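Local coordinates for protein methylthioribose-1-phosphate isomerase (Saccharomyces cerevisiae, PDB 1W2W) that catalyses the interconversion of methylthioribose-1-phosphate and methylthioribulose-1-phosphate in the methionine salvage pathway, at residues R51-I56 with A109-N114. Numbering follows the deposited sequence.
With SO4 (sulfate ion), chain I.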
ATOM      1  N   ARG A  51      12.850 -12.292  -9.623  1.00  9.70           N
ATOM      2  CA  ARG A  51      11.588 -12.781  -9.089  1.00 10.80           C
ATOM      3  C   ARG A  51      10.556 -12.805 -10.202  1.00 10.02           C
ATOM      4  O   ARG A  51      10.871 -12.474 -11.349  1.00  8.93           O
ATOM      5  CB  ARG A  51      11.122 -11.963  -7.874  1.00 10.43           C
ATOM      6  CG  ARG A  51      11.449 -10.458  -7.911  1.00 10.27           C
ATOM      7  CD  ARG A  51      10.838  -9.727  -9.105  1.00  8.74           C
ATOM      8  NE  ARG A  51       9.399  -9.978  -9.188  1.00  9.76           N
ATOM      9  CZ  ARG A  51       8.650  -9.796 -10.270  1.00 11.70           C
ATOM     10  NH1 ARG A  51       9.189  -9.347 -11.395  1.00 10.18           N
ATOM     11  NH2 ARG A  51       7.344 -10.067 -10.221  1.00 10.14           N
ATOM     12  N   GLY A  52       9.339 -13.224  -9.887  1.00 10.38           N
ATOM     13  CA  GLY A  52       8.419 -13.599 -10.946  1.00 10.76           C
ATOM     14  C   GLY A  52       8.473 -15.096 -11.174  1.00 10.65           C
ATOM     15  O   GLY A  52       9.545 -15.660 -11.397  1.00 10.73           O
ATOM     16  N   ALA A  53       7.318 -15.752 -11.115  1.00  9.75           N
ATOM     17  CA  ALA A  53       7.334 -17.217 -11.057  1.00 12.07           C
ATOM     18  C   ALA A  53       8.126 -17.898 -12.185  1.00 11.18           C
ATOM     19  O   ALA A  53       8.998 -18.733 -11.909  1.00 11.45           O
ATOM     20  CB  ALA A  53       5.917 -17.786 -10.967  1.00 11.48           C
ATOM     21  N   PRO A  54       7.830 -17.581 -13.447  1.00 10.13           N
ATOM     22  CA  PRO A  54       8.587 -18.193 -14.540  1.00 10.83           C
ATOM     23  C   PRO A  54      10.045 -17.766 -14.576  1.00 10.31           C
ATOM     24  O   PRO A  54      10.888 -18.623 -14.840  1.00 10.12           O
ATOM     25  CB  PRO A  54       7.827 -17.757 -15.802  1.00 10.78           C
ATOM     26  CG  PRO A  54       6.444 -17.350 -15.273  1.00 11.97           C
ATOM     27  CD  PRO A  54       6.764 -16.689 -13.948  1.00 10.30           C
ATOM     28  N   ALA A  55      10.357 -16.497 -14.321  1.00  9.03           N
ATOM     29  CA  ALA A  55      11.759 -16.087 -14.284  1.00 10.07           C
ATOM     30  C   ALA A  55      12.560 -16.857 -13.243  1.00 10.77           C
ATOM     31  O   ALA A  55      13.729 -17.214 -13.468  1.00 11.57           O
ATOM     32  CB  ALA A  55      11.878 -14.582 -14.027  1.00  9.33           C
ATOM     33  N   ILE A  56      11.937 -17.113 -12.096  1.00 10.57           N
ATOM     34  CA  ILE A  56      12.582 -17.918 -11.061  1.00 10.82           C
ATOM     35  C   ILE A  56      12.951 -19.304 -11.594  1.00 11.54           C
ATOM     36  O   ILE A  56      14.092 -19.755 -11.417  1.00 11.71           O
ATOM     37  CB  ILE A  56      11.681 -18.014  -9.823  1.00 10.71           C
ATOM     38  CG1 ILE A  56      11.564 -16.638  -9.155  1.00  9.72           C
ATOM     39  CG2 ILE A  56      12.186 -19.108  -8.862  1.00 10.73           C
ATOM     40  CD1 ILE A  56      10.437 -16.532  -8.152  1.00 11.18           C
ATOM     41  N   ALA A 109       5.788 -20.228  -5.435  1.00  9.35           N
ATOM     42  CA  ALA A 109       5.612 -20.428  -6.872  1.00 11.22           C
ATOM     43  C   ALA A 109       6.094 -21.811  -7.291  1.00 10.30           C
ATOM     44  O   ALA A 109       7.197 -22.231  -6.922  1.00 11.27           O
ATOM     45  CB  ALA A 109       6.335 -19.343  -7.694  1.00 10.18           C
ATOM     46  N   VAL A 110       5.268 -22.492  -8.082  1.00 10.38           N
ATOM     47  CA  VAL A 110       5.494 -23.895  -8.399  1.00 10.18           C
ATOM     48  C   VAL A 110       6.367 -24.077  -9.631  1.00 10.17           C
ATOM     49  O   VAL A 110       6.891 -25.164  -9.853  1.00 10.91           O
ATOM     50  CB  VAL A 110       4.158 -24.660  -8.545  1.00  9.67           C
ATOM     51  CG1 VAL A 110       3.415 -24.225  -9.809  1.00 10.67           C
ATOM     52  CG2 VAL A 110       4.365 -26.179  -8.502  1.00 11.41           C
ATOM     53  N   ASN A 111       6.527 -23.024 -10.431  1.00 10.07           N
ATOM     54  CA  ASN A 111       7.298 -23.149 -11.672  1.00 10.30           C
ATOM     55  C   ASN A 111       8.662 -23.784 -11.445  1.00 11.56           C
ATOM     56  O   ASN A 111       9.087 -24.668 -12.198  1.00 11.84           O
ATOM     57  CB  ASN A 111       7.448 -21.785 -12.343  1.00  9.16           C
ATOM     58  CG  ASN A 111       6.119 -21.256 -12.822  1.00  9.80           C
ATOM     59  OD1 ASN A 111       5.232 -21.001 -12.002  1.00 11.49           O
ATOM     60  ND2 ASN A 111       5.960 -21.112 -14.146  1.00  9.85           N
ATOM     61  N   LEU A 112       9.345 -23.339 -10.395  1.00 12.00           N
ATOM     62  CA  LEU A 112      10.688 -23.838 -10.133  1.00 12.83           C
ATOM     63  C   LEU A 112      10.682 -25.354  -9.913  1.00 12.59           C
ATOM     64  O   LEU A 112      11.450 -26.073 -10.554  1.00 12.01           O
ATOM     65  CB  LEU A 112      11.331 -23.100  -8.955  1.00 12.93           C
ATOM     66  CG  LEU A 112      12.753 -23.534  -8.559  1.00 13.54           C
ATOM     67  CD1 LEU A 112      13.708 -23.248  -9.721  1.00 12.13           C
ATOM     68  CD2 LEU A 112      13.229 -22.864  -7.251  1.00 14.67           C
ATOM     69  N   SER A 113       9.815 -25.826  -9.020  1.00 13.38           N
ATOM     70  CA  SER A 113       9.682 -27.267  -8.762  1.00 13.14           C
ATOM     71  C   SER A 113       9.377 -28.011 -10.051  1.00 14.52           C
ATOM     72  O   SER A 113       9.973 -29.057 -10.344  1.00 12.81           O
ATOM     73  CB  SER A 113       8.602 -27.543  -7.706  1.00 14.10           C
ATOM     74  OG  SER A 113       8.331 -28.943  -7.570  1.00 14.26           O
ATOM     75  N   ASN A 114       8.443 -27.475 -10.834  1.00 13.44           N
ATOM     76  CA  ASN A 114       8.072 -28.137 -12.072  1.00 12.79           C
ATOM     77  C   ASN A 114       9.256 -28.332 -13.025  1.00 14.71           C
ATOM     78  O   ASN A 114       9.405 -29.389 -13.651  1.00 14.42           O
ATOM     79  CB  ASN A 114       6.906 -27.409 -12.747  1.00 13.47           C
ATOM     80  CG  ASN A 114       5.575 -27.666 -12.040  1.00 14.61           C
ATOM     81  OD1 ASN A 114       5.425 -28.642 -11.292  1.00 14.25           O
ATOM     82  ND2 ASN A 114       4.606 -26.786 -12.273  1.00 13.09           N
TER
HETATM   83  S   SO4 I1212       7.279 -12.489  -6.803  1.00 12.07           S
HETATM   84  O1  SO4 I1212       8.223 -13.507  -7.276  1.00 11.67           O
HETATM   85  O2  SO4 I1212       7.209 -12.570  -5.343  1.00 14.99           O
HETATM   86  O3  SO4 I1212       7.761 -11.170  -7.168  1.00 12.20           O
HETATM   87  O4  SO4 I1212       5.964 -12.765  -7.368  1.00 16.75           O
HETATM   88  O   HOH W   1       9.049 -20.444  -9.560  1.00 12.96           O
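A single water joins Ala53 to Leu112 where no direct hydrogen bond does, donating to Ala53 O (2.9 Å) and accepting from Leu112 N (3.0 Å) between the first turns of helices 53-73 and 111-124. Ala53 CB meets Ala109 CB at 3.6 Å. Asn111 crosses Pro54 obliquely, OD1 3.4 Å from Ala53 CB and ND2 4.0 Å from Pro54 CG; OD1 bonds to a polar side chain of another chain. Ile56 and Leu112 cross at about a right angle, CG2 against CB. The contact pairs two helix starts in the enzyme's N-terminal piece, within its eIF-2B alpha/beta/delta family region; beside it Gly52, N-cap of helix 53-73, gives its N-H to sulfate O1 (2.9 Å, 169°). The Arg51 chain, bent at chi2 (60°) and chi3 (53°), folds back so that its guanidinium edge faces O3, NE at 2.9 Å and NH2 in a longer, more bent bond. NH1 bonds Gln23 OE1, and NH2 Asn182 O. An alanine in place of Arg51 would probably leave O3 without these two donors and Gln23 and Asn182 without their partner. Arg106 NH2 of the same chain and residues of another chain also bond the sulfate, probably from the crystallisation liquor.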